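Local atomic coordinates of Bak protein (Grouper iridovirus, PDB entry 5VMN), a protein that inhibits apoptosis of the infected host cell as a viral Bcl-2 protein, exclusively sequestering the pro-apoptotic ligand Bim. Residues A[9-12]-A[13-16]; A[77-80]-A[81-84]; A[91-94]-A[95-98]; A[97-100]-A[101-105]. All coordinates share one frame; numbering follows the deposited sequence.

Contact 1: residues A[9-12]-A[13-16]. With NO3 (nitrate ion), chain F; NO3 (nitrate ion), chain G.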
loop_
_atom_site.group_PDB
_atom_site.type_symbol
_atom_site.label_atom_id
_atom_site.label_comp_id
_atom_site.label_asym_id
_atom_site.label_seq_id
_atom_site.Cartn_x
_atom_site.Cartn_y
_atom_site.Cartn_z
ATOM N N ILE A 9 7.798 -3.570 -4.625
ATOM C CA ILE A 9 7.818 -2.222 -4.084
ATOM C C ILE A 9 8.494 -2.275 -2.728
ATOM O O ILE A 9 8.193 -3.141 -1.900
ATOM C CB ILE A 9 6.405 -1.615 -3.955
ATOM C CG1 ILE A 9 5.732 -1.522 -5.312
ATOM C CG2 ILE A 9 6.465 -0.226 -3.324
ATOM C CD1 ILE A 9 6.455 -0.627 -6.306
ATOM N N ASN A 10 9.366 -1.315 -2.487
ATOM C CA ASN A 10 10.005 -1.161 -1.185
ATOM C C ASN A 10 9.051 -0.385 -0.295
ATOM O O ASN A 10 9.065 0.848 -0.303
ATOM C CB ASN A 10 11.317 -0.407 -1.339
ATOM C CG ASN A 10 12.118 -0.353 -0.058
ATOM O OD1 ASN A 10 11.598 -0.579 1.022
ATOM N ND2 ASN A 10 13.410 -0.047 -0.184
ATOM N N PHE A 11 8.226 -1.102 0.484
ATOM C CA PHE A 11 7.166 -0.432 1.250
ATOM C C PHE A 11 7.732 0.400 2.391
ATOM O O PHE A 11 7.169 1.440 2.735
ATOM C CB PHE A 11 6.138 -1.447 1.780
ATOM C CG PHE A 11 5.360 -2.152 0.674
ATOM C CD1 PHE A 11 4.421 -1.469 -0.078
ATOM C CD2 PHE A 11 5.604 -3.476 0.365
ATOM C CE1 PHE A 11 3.731 -2.105 -1.108
ATOM C CE2 PHE A 11 4.919 -4.108 -0.655
ATOM C CZ PHE A 11 3.977 -3.416 -1.390
ATOM N N SER A 12 8.851 -0.009 2.973
ATOM C CA SER A 12 9.486 0.830 3.980
ATOM C C SER A 12 9.936 2.165 3.391
ATOM O O SER A 12 9.704 3.223 3.987
ATOM C CB SER A 12 10.668 0.088 4.601
ATOM O OG SER A 12 11.262 0.875 5.601
ATOM N N ALA A 13 10.572 2.144 2.213
ATOM C CA ALA A 13 10.958 3.400 1.583
ATOM C C ALA A 13 9.733 4.216 1.212
ATOM O O ALA A 13 9.720 5.438 1.374
ATOM C CB ALA A 13 11.811 3.144 0.334
ATOM N N LEU A 14 8.692 3.553 0.720
ATOM C CA LEU A 14 7.471 4.250 0.346
ATOM C C LEU A 14 6.914 5.029 1.520
ATOM O O LEU A 14 6.553 6.201 1.386
ATOM C CB LEU A 14 6.437 3.251 -0.154
ATOM C CG LEU A 14 5.061 3.812 -0.582
ATOM C CD1 LEU A 14 5.125 4.529 -1.868
ATOM C CD2 LEU A 14 4.057 2.686 -0.703
ATOM N N LEU A 15 6.766 4.373 2.660
ATOM C CA LEU A 15 6.102 5.025 3.785
ATOM C C LEU A 15 6.998 6.027 4.503
ATOM O O LEU A 15 6.491 6.917 5.201
ATOM C CB LEU A 15 5.592 3.958 4.761
ATOM C CG LEU A 15 4.586 3.001 4.100
ATOM C CD1 LEU A 15 4.084 1.979 5.082
ATOM C CD2 LEU A 15 3.396 3.717 3.477
ATOM N N ARG A 16 8.303 5.917 4.353
ATOM C CA ARG A 16 9.206 6.896 4.941
ATOM C C ARG A 16 9.350 8.113 4.041
ATOM O O ARG A 16 9.698 9.189 4.528
ATOM C CB ARG A 16 10.561 6.259 5.232
ATOM C CG ARG A 16 10.513 5.318 6.441
ATOM C CD ARG A 16 11.819 4.550 6.723
ATOM N NE ARG A 16 11.765 3.929 8.053
ATOM C CZ ARG A 16 11.119 2.799 8.347
ATOM N NH1 ARG A 16 11.124 2.335 9.595
ATOM N NH2 ARG A 16 10.455 2.133 7.407
HETATM N N NO3 F . 9.852 -3.437 2.107
HETATM O O1 NO3 F . 11.077 -3.713 1.959
HETATM O O2 NO3 F . 9.488 -2.656 3.028
HETATM O O3 NO3 F . 8.991 -3.949 1.334
HETATM N N NO3 G . 4.618 -6.085 -4.053
HETATM O O1 NO3 G . 5.007 -6.823 -3.102
HETATM O O2 NO3 G . 5.301 -5.070 -4.359
HETATM O O3 NO3 G . 3.555 -6.353 -4.693
#
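Arg16 N donates to Ser12 O at 3.1 Å, one helical turn back along the chain. The aliphatic base of the arginine folds over the same carbonyl, with Arg16 CG 3.3 Å from Ser12 O, and its extended chain leads on to Glu88, with which NH1 forms a salt bridge. Ala13, the residue after the serine, meets Asn10 in two ways. Its backbone N donates to Asn10 OD1 (3.1 Å, an almost straight 169°), while its methyl CB rests 3.5 Å from Asn10 CG. The donor stands well above the amide plane of the asparagine, 72° out of it, so no lone pair is used. Asn10 can turn its amide back over the first turn because CG lies opposite the backbone N (chi1 -173°). This is an asparagine N-cap, here opening the short helix 11-16, which packs on helices 68-84 and 88-103 of the all-helical Bcl-2 fold. A nitrate ion sits at this same helix start and accepts from two N-H groups of the first turn. Its O3 takes the N-H of Phe11, and Ser12 N donates to nitrate O2 at 2.7 Å. The Phe11 ring is buried against helices 68-84 and 88-103. Leu14 CD2 reaches the edge of that ring, 4.2 Å from Phe11 CD1, and Ile9 CB lies 3.9 Å above one face, offset toward the rim. Beyond the segment the ring meets that of Phe102, the two planes nearly parallel.

Contact 2: residues A[77-80]-A[81-84]. With NO3 (nitrate ion), chain I; EDO (1,2-ethanediol), chain L.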
loop_
_atom_site.group_PDB
_atom_site.type_symbol
_atom_site.label_atom_id
_atom_site.label_comp_id
_atom_site.label_asym_id
_atom_site.label_seq_id
_atom_site.Cartn_x
_atom_site.Cartn_y
_atom_site.Cartn_z
ATOM N N ILE A 77 -4.025 4.726 3.465
ATOM C CA ILE A 77 -4.378 4.428 4.861
ATOM C C ILE A 77 -3.143 3.960 5.620
ATOM O O ILE A 77 -2.873 4.395 6.748
ATOM C CB ILE A 77 -5.498 3.377 4.909
ATOM C CG1 ILE A 77 -6.799 3.958 4.379
ATOM C CG2 ILE A 77 -5.747 2.892 6.361
ATOM C CD1 ILE A 77 -7.784 2.914 4.037
ATOM N N SER A 78 -2.376 3.057 5.020
ATOM C CA SER A 78 -1.158 2.603 5.672
ATOM C C SER A 78 -0.223 3.770 5.973
ATOM O O SER A 78 0.429 3.800 7.024
ATOM C CB SER A 78 -0.443 1.561 4.806
ATOM O OG SER A 78 -1.312 0.468 4.553
ATOM N N GLN A 79 -0.091 4.709 5.025
ATOM C CA GLN A 79 0.757 5.880 5.240
ATOM C C GLN A 79 0.288 6.735 6.410
ATOM O O GLN A 79 1.106 7.207 7.217
ATOM C CB GLN A 79 0.793 6.723 3.963
ATOM C CG GLN A 79 1.646 7.980 4.075
ATOM C CD GLN A 79 3.106 7.685 4.162
ATOM O OE1 GLN A 79 3.764 7.496 3.145
ATOM N NE2 GLN A 79 3.637 7.649 5.378
ATOM N N LEU A 80 -1.023 6.922 6.542
ATOM C CA LEU A 80 -1.541 7.706 7.656
ATOM C C LEU A 80 -1.238 7.023 8.985
ATOM O O LEU A 80 -0.813 7.683 9.947
ATOM C CB LEU A 80 -3.036 7.940 7.461
ATOM C CG LEU A 80 -3.363 8.889 6.293
ATOM C CD1 LEU A 80 -4.836 8.841 5.980
ATOM C CD2 LEU A 80 -2.988 10.328 6.657
ATOM N N TYR A 81 -1.402 5.698 9.048
ATOM C CA TYR A 81 -0.993 4.981 10.257
ATOM C C TYR A 81 0.497 5.134 10.519
ATOM O O TYR A 81 0.914 5.326 11.663
ATOM C CB TYR A 81 -1.321 3.490 10.140
ATOM C CG TYR A 81 -2.724 3.102 10.539
ATOM C CD1 TYR A 81 -3.156 3.240 11.845
ATOM C CD2 TYR A 81 -3.573 2.487 9.636
ATOM C CE1 TYR A 81 -4.428 2.832 12.211
ATOM C CE2 TYR A 81 -4.854 2.089 9.997
ATOM C CZ TYR A 81 -5.255 2.249 11.289
ATOM O OH TYR A 81 -6.501 1.827 11.661
ATOM N N PHE A 82 1.318 4.988 9.472
ATOM C CA PHE A 82 2.765 5.040 9.633
ATOM C C PHE A 82 3.206 6.410 10.123
ATOM O O PHE A 82 4.003 6.523 11.067
ATOM C CB PHE A 82 3.406 4.679 8.287
ATOM C CG PHE A 82 4.881 4.437 8.336
ATOM C CD1 PHE A 82 5.767 5.491 8.240
ATOM C CD2 PHE A 82 5.380 3.145 8.383
ATOM C CE1 PHE A 82 7.133 5.274 8.220
ATOM C CE2 PHE A 82 6.750 2.919 8.352
ATOM C CZ PHE A 82 7.622 3.987 8.283
ATOM N N THR A 83 2.659 7.468 9.529
ATOM C CA THR A 83 2.997 8.821 9.958
ATOM C C THR A 83 2.639 9.035 11.417
ATOM O O THR A 83 3.384 9.691 12.160
ATOM C CB THR A 83 2.284 9.842 9.071
ATOM O OG1 THR A 83 2.778 9.709 7.738
ATOM C CG2 THR A 83 2.580 11.257 9.526
ATOM N N LYS A 84 1.493 8.507 11.845
ATOM C CA LYS A 84 1.028 8.709 13.205
ATOM C C LYS A 84 1.751 7.828 14.218
ATOM O O LYS A 84 1.604 8.058 15.427
ATOM C CB LYS A 84 -0.488 8.461 13.245
ATOM C CG LYS A 84 -1.184 8.883 14.503
ATOM C CD LYS A 84 -2.683 8.577 14.421
ATOM C CE LYS A 84 -3.458 9.213 15.580
ATOM N NZ LYS A 84 -4.911 8.879 15.526
HETATM N N NO3 I . -7.582 10.830 14.238
HETATM O O1 NO3 I . -7.892 9.664 14.637
HETATM O O2 NO3 I . -8.189 11.845 14.724
HETATM O O3 NO3 I . -6.673 10.970 13.350
HETATM C C1 EDO L . -9.279 7.038 15.473
HETATM O O1 EDO L . -9.847 8.379 15.472
HETATM C C2 EDO L . -8.508 6.676 14.205
HETATM O O2 EDO L . -7.461 7.606 13.909
#
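The Tyr81 ring lies alongside Ile77, one turn earlier, both side chains pointing the same way; the methyl Ile77 CG2 is 3.8 Å from Tyr81 CE2. The carbonyl Ile77 O approaches this ring obliquely, while Phe44 meets it edge-to-face from outside the segment. A pair of flat groups on another side of the helix joins Gln79 and Phe82: amide and ring planes stand perpendicular, and Gln79 NE2 comes obliquely to the ring, 4.2 Å from Phe82 CD1. The glutamine gets there by a bend at its second torsion (chi2 70°), which folds the amide along the helix toward Phe82 and Thr83. Its NE2 is held by the backbone carbonyl of Leu15, and Thr83 OG1 is a further polar neighbour of Gln79 NE2 at 3.2 Å. Tyr81 is likewise fixed at its tip, since OH bonds to Pro48 O.

Beneath the side chains runs regular alpha-helical bonding, tightest at Thr83 N to Gln79 O (2.8 Å, 169°). Tyr81 N donates to Ile77 O at 3.0 Å. At the exposed end, Lys84 stretches out fully and makes weak bonds to a nitrate and an ethanediol, probably from the crystallisation liquor, NZ lying 3.2 Å from nitrate O1 and 3.3 Å from ethanediol O2. Tyr81 packs against helix 53-60, Phe82 against helix 88-103. Apolar contact on more than one side is what characterises the central hydrophobic helix of the Bcl-2 fold, the role that helix 68-84, whose start carries a BH1-like NWGR sequence, probably fills.

Contact 3: residues A[91-94]-A[95-98]. With NO3 (nitrate ion), chain H.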
loop_
_atom_site.group_PDB
_atom_site.type_symbol
_atom_site.label_atom_id
_atom_site.label_comp_id
_atom_site.label_asym_id
_atom_site.label_seq_id
_atom_site.Cartn_x
_atom_site.Cartn_y
_atom_site.Cartn_z
ATOM N N ARG A 91 6.020 0.926 13.306
ATOM C CA ARG A 91 6.287 1.175 11.885
ATOM C C ARG A 91 6.690 -0.112 11.180
ATOM O O ARG A 91 6.228 -0.404 10.069
ATOM C CB ARG A 91 7.382 2.232 11.749
ATOM C CG ARG A 91 6.899 3.647 12.040
ATOM C CD ARG A 91 7.997 4.672 11.837
ATOM N NE ARG A 91 8.940 4.721 12.940
ATOM C CZ ARG A 91 8.828 5.507 14.008
ATOM N NH1 ARG A 91 7.792 6.327 14.158
ATOM N NH2 ARG A 91 9.763 5.469 14.941
ATOM N N THR A 92 7.529 -0.913 11.824
ATOM C CA THR A 92 7.928 -2.178 11.223
ATOM C C THR A 92 6.731 -3.089 11.016
ATOM O O THR A 92 6.595 -3.725 9.969
ATOM C CB THR A 92 8.962 -2.861 12.110
ATOM O OG1 THR A 92 10.126 -2.038 12.163
ATOM C CG2 THR A 92 9.316 -4.236 11.559
ATOM N N GLN A 93 5.862 -3.183 12.018
ATOM C CA GLN A 93 4.690 -4.039 11.894
ATOM C C GLN A 93 3.777 -3.571 10.770
ATOM O O GLN A 93 3.212 -4.395 10.047
ATOM C CB GLN A 93 3.946 -4.099 13.234
ATOM C CG GLN A 93 4.749 -4.830 14.304
ATOM C CD GLN A 93 4.321 -4.487 15.736
ATOM O OE1 GLN A 93 3.224 -3.980 15.972
ATOM N NE2 GLN A 93 5.205 -4.754 16.691
ATOM N N ILE A 94 3.610 -2.253 10.598
ATOM C CA ILE A 94 2.793 -1.753 9.494
ATOM C C ILE A 94 3.367 -2.221 8.165
ATOM O O ILE A 94 2.645 -2.715 7.287
ATOM C CB ILE A 94 2.689 -0.219 9.552
ATOM C CG1 ILE A 94 1.791 0.212 10.702
ATOM C CG2 ILE A 94 2.113 0.343 8.270
ATOM C CD1 ILE A 94 1.999 1.639 11.127
ATOM N N THR A 95 4.679 -2.058 7.991
ATOM C CA THR A 95 5.307 -2.468 6.736
ATOM C C THR A 95 5.195 -3.973 6.533
ATOM O O THR A 95 4.910 -4.438 5.425
ATOM C CB THR A 95 6.774 -2.040 6.710
ATOM O OG1 THR A 95 7.493 -2.734 7.727
ATOM C CG2 THR A 95 6.892 -0.574 6.954
ATOM N N GLU A 96 5.396 -4.751 7.600
ATOM C CA GLU A 96 5.266 -6.199 7.483
ATOM C C GLU A 96 3.837 -6.600 7.179
ATOM O O GLU A 96 3.612 -7.542 6.412
ATOM C CB GLU A 96 5.736 -6.890 8.771
ATOM C CG GLU A 96 7.179 -6.628 9.120
ATOM C CD GLU A 96 7.585 -7.219 10.468
ATOM O OE1 GLU A 96 8.738 -7.669 10.555
ATOM O OE2 GLU A 96 6.768 -7.233 11.426
ATOM N N GLN A 97 2.858 -5.903 7.780
ATOM C CA GLN A 97 1.458 -6.181 7.489
ATOM C C GLN A 97 1.162 -5.924 6.010
ATOM O O GLN A 97 0.476 -6.717 5.349
ATOM C CB GLN A 97 0.554 -5.313 8.389
ATOM C CG GLN A 97 0.546 -5.685 9.894
ATOM C CD GLN A 97 -0.177 -4.651 10.824
ATOM O OE1 GLN A 97 -0.832 -3.726 10.365
ATOM N NE2 GLN A 97 -0.001 -4.810 12.125
ATOM N N LEU A 98 1.692 -4.824 5.473
ATOM C CA LEU A 98 1.518 -4.507 4.054
ATOM C C LEU A 98 2.123 -5.581 3.173
ATOM O O LEU A 98 1.487 -6.064 2.228
ATOM C CB LEU A 98 2.176 -3.173 3.727
ATOM C CG LEU A 98 1.320 -1.960 3.532
ATOM C CD1 LEU A 98 2.206 -0.847 3.046
ATOM C CD2 LEU A 98 0.212 -2.209 2.568
HETATM N N NO3 H . 9.197 7.649 17.487
HETATM O O1 NO3 H . 9.813 6.542 17.606
HETATM O O2 NO3 H . 9.348 8.563 18.348
HETATM O O3 NO3 H . 8.423 7.853 16.507
#
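Glu96 returns along its own helix to lie over Thr92, and its carbons follow the Thr92 carbonyl and then its methyl. Glu96 CB is 3.5 Å from Thr92 O; Glu96 CG comes closer to the same Thr92 O, 3.1 Å; Glu96 CD then passes to the methyl Thr92 CG2 at 3.6 Å. At the tip, OE1 stays beside that methyl, whereas Glu96 OE2 lies 3.8 Å from both Gln93 CA and Thr92 O. Thr92 OG1 is turned to Glu88 O.

Thr92 O is gripped twice, by Glu96 N at 2.8 Å and by Thr95 OG1 at only 2.6 Å. The hydroxyl can do this because it sits between its own backbone N and carbonyl carbon (chi1 65°), and it approaches at a C=O...O angle of 120°, satisfying a buried polar group locally. Arg91, at the other end, holds a nitrate by its guanidinium edge, with Arg91 NH1 2.9 Å from nitrate O3, and forms a salt bridge to Glu88. Ile94 and Leu98 line the inner face toward Leu15 and Ile53. A polar outer face and an apolar inner one make helix 88-103 an amphipathic member of the Bcl-2 bundle.

Contact 4: residues A[97-100]-A[101-105]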
loop_
_atom_site.group_PDB
_atom_site.type_symbol
_atom_site.label_atom_id
_atom_site.label_comp_id
_atom_site.label_asym_id
_atom_site.label_seq_id
_atom_site.Cartn_x
_atom_site.Cartn_y
_atom_site.Cartn_z
ATOM N N GLN A 97 2.858 -5.903 7.780
ATOM C CA GLN A 97 1.458 -6.181 7.489
ATOM C C GLN A 97 1.162 -5.924 6.010
ATOM O O GLN A 97 0.476 -6.717 5.349
ATOM C CB GLN A 97 0.554 -5.313 8.389
ATOM C CG GLN A 97 0.546 -5.685 9.894
ATOM C CD GLN A 97 -0.177 -4.651 10.824
ATOM O OE1 GLN A 97 -0.832 -3.726 10.365
ATOM N NE2 GLN A 97 -0.001 -4.810 12.125
ATOM N N LEU A 98 1.692 -4.824 5.473
ATOM C CA LEU A 98 1.518 -4.507 4.054
ATOM C C LEU A 98 2.123 -5.581 3.173
ATOM O O LEU A 98 1.487 -6.064 2.228
ATOM C CB LEU A 98 2.176 -3.173 3.727
ATOM C CG LEU A 98 1.320 -1.960 3.532
ATOM C CD1 LEU A 98 2.206 -0.847 3.046
ATOM C CD2 LEU A 98 0.212 -2.209 2.568
ATOM N N GLU A 99 3.370 -5.956 3.458
ATOM C CA GLU A 99 4.018 -6.985 2.655
ATOM C C GLU A 99 3.210 -8.275 2.674
ATOM O O GLU A 99 3.036 -8.921 1.632
ATOM C CB GLU A 99 5.436 -7.223 3.165
ATOM C CG GLU A 99 6.342 -6.018 2.966
ATOM C CD GLU A 99 7.615 -6.067 3.795
ATOM O OE1 GLU A 99 7.618 -6.707 4.865
ATOM O OE2 GLU A 99 8.617 -5.455 3.377
ATOM N N ARG A 100 2.693 -8.656 3.849
ATOM C CA ARG A 100 1.918 -9.883 3.958
ATOM C C ARG A 100 0.685 -9.821 3.066
ATOM O O ARG A 100 0.329 -10.814 2.414
ATOM C CB ARG A 100 1.537 -10.121 5.433
ATOM C CG ARG A 100 1.461 -11.561 5.906
ATOM C CD ARG A 100 1.690 -11.669 7.431
ATOM N NE ARG A 100 0.906 -10.662 8.151
ATOM C CZ ARG A 100 1.368 -9.835 9.095
ATOM N NH1 ARG A 100 2.636 -9.865 9.495
ATOM N NH2 ARG A 100 0.535 -8.963 9.651
ATOM N N PHE A 101 0.022 -8.662 3.013
ATOM C CA PHE A 101 -1.154 -8.541 2.163
ATOM C C PHE A 101 -0.789 -8.783 0.706
ATOM O O PHE A 101 -1.478 -9.525 -0.003
ATOM C CB PHE A 101 -1.799 -7.159 2.308
ATOM C CG PHE A 101 -2.904 -6.914 1.313
ATOM C CD1 PHE A 101 -4.128 -7.535 1.472
ATOM C CD2 PHE A 101 -2.696 -6.128 0.196
ATOM C CE1 PHE A 101 -5.141 -7.349 0.568
ATOM C CE2 PHE A 101 -3.715 -5.922 -0.720
ATOM C CZ PHE A 101 -4.941 -6.542 -0.533
ATOM N N PHE A 102 0.278 -8.138 0.233
ATOM C CA PHE A 102 0.585 -8.190 -1.193
ATOM C C PHE A 102 1.202 -9.522 -1.595
ATOM O O PHE A 102 1.189 -9.872 -2.778
ATOM C CB PHE A 102 1.507 -7.028 -1.587
ATOM C CG PHE A 102 0.787 -5.712 -1.685
ATOM C CD1 PHE A 102 -0.092 -5.464 -2.727
ATOM C CD2 PHE A 102 0.950 -4.748 -0.721
ATOM C CE1 PHE A 102 -0.783 -4.283 -2.806
ATOM C CE2 PHE A 102 0.282 -3.547 -0.811
ATOM C CZ PHE A 102 -0.616 -3.320 -1.840
ATOM N N ARG A 103 1.708 -10.292 -0.641
ATOM C CA ARG A 103 2.247 -11.613 -0.965
ATOM C C ARG A 103 1.176 -12.692 -1.053
ATOM O O ARG A 103 1.474 -13.807 -1.486
ATOM C CB ARG A 103 3.295 -12.016 0.066
ATOM C CG ARG A 103 4.569 -11.180 -0.011
ATOM C CD ARG A 103 5.711 -11.817 0.780
ATOM N NE ARG A 103 5.296 -12.221 2.129
ATOM C CZ ARG A 103 5.606 -11.579 3.257
ATOM N NH1 ARG A 103 6.355 -10.477 3.240
ATOM N NH2 ARG A 103 5.159 -12.042 4.414
ATOM N N GLN A 104 -0.053 -12.409 -0.657
ATOM C CA GLN A 104 -1.124 -13.371 -0.857
ATOM C C GLN A 104 -1.277 -13.683 -2.336
ATOM O O GLN A 104 -1.207 -12.789 -3.189
ATOM C CB GLN A 104 -2.439 -12.826 -0.315
ATOM C CG GLN A 104 -2.452 -12.618 1.193
ATOM C CD GLN A 104 -3.792 -12.090 1.699
ATOM O OE1 GLN A 104 -4.476 -12.744 2.476
ATOM N NE2 GLN A 104 -4.155 -10.900 1.267
ATOM N N ASP A 105 -1.505 -14.965 -2.634
ATOM C CA ASP A 105 -1.454 -15.425 -4.020
ATOM C C ASP A 105 -2.434 -14.647 -4.903
ATOM O O ASP A 105 -2.093 -14.248 -6.026
ATOM C CB ASP A 105 -1.741 -16.927 -4.073
ATOM C CG ASP A 105 -0.532 -17.779 -3.668
ATOM O OD1 ASP A 105 0.579 -17.224 -3.517
ATOM O OD2 ASP A 105 -0.693 -19.012 -3.504
#
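Arg103 N donates to Glu99 O at 3.0 Å and Phe101 N to Gln97 O at 3.1 Å. After these the helical pattern decays: Gln104 N reaches Arg100 O only weakly, at 3.5 Å. Its side chain adds a bond of its own: Gln104 NE2 bonds to Phe101 O at 3.3 Å, in the carbonyl plane and on a lone pair, while that oxygen also accepts from Gln104 N. The same NE2 binds Asn58 OD1, so the amide ties the helix end to helix 53-60.

Arg103 folds back by a bend at its third torsion (chi3 -48°), laying its guanidinium over the last turn. Glu99 O and Arg100 CA lie under one of its faces, and Arg103 NH1 touches Glu99 CB at 3.4 Å. Glu99 OE1 stays 4.3 Å from Arg103 NH1, too far for a salt bridge, though the opposite charges probably attract.

On the buried side, Leu98 runs alongside Phe102, Leu98 CD2 to Phe102 CE2 3.6 Å. Phe101 CD2 stands 3.8 Å above the centre of the Phe102 ring, so the consecutive phenylalanines pack on each other. Gln104 is the N-cap position of helix 105-113; from this corner Phe102 presses on helices 68-84 and 105-113 and meets Trp117 edge-to-face, while Phe101 reaches Leu54 of helix 53-60.

Overall arrangement
Three elements carry the four contacts. Contacts 3 and 4 are successive parts of helix 88-103, sharing Gln97 and Leu98, with centres about 10 Å apart. Contact 2 occupies the end of the preceding helix 68-84, its centre about 10 Å from that of contact 3, where Phe82 CE2 meets Arg91 CB at 3.5 Å: two helices consecutive in the chain that pack together. Leu98 is a meeting point, its CD2 3.7 Å from Ser78 OG of contact 2 and its CD1 4.0 Å from Leu15 CD1 of contact 1, which bridges the two helices. In Bcl-2 relatives such a core backs the groove that receives BH3 ligands, consistent with this protein's sequestering of Bim, though no BH3 peptide is among the bound groups.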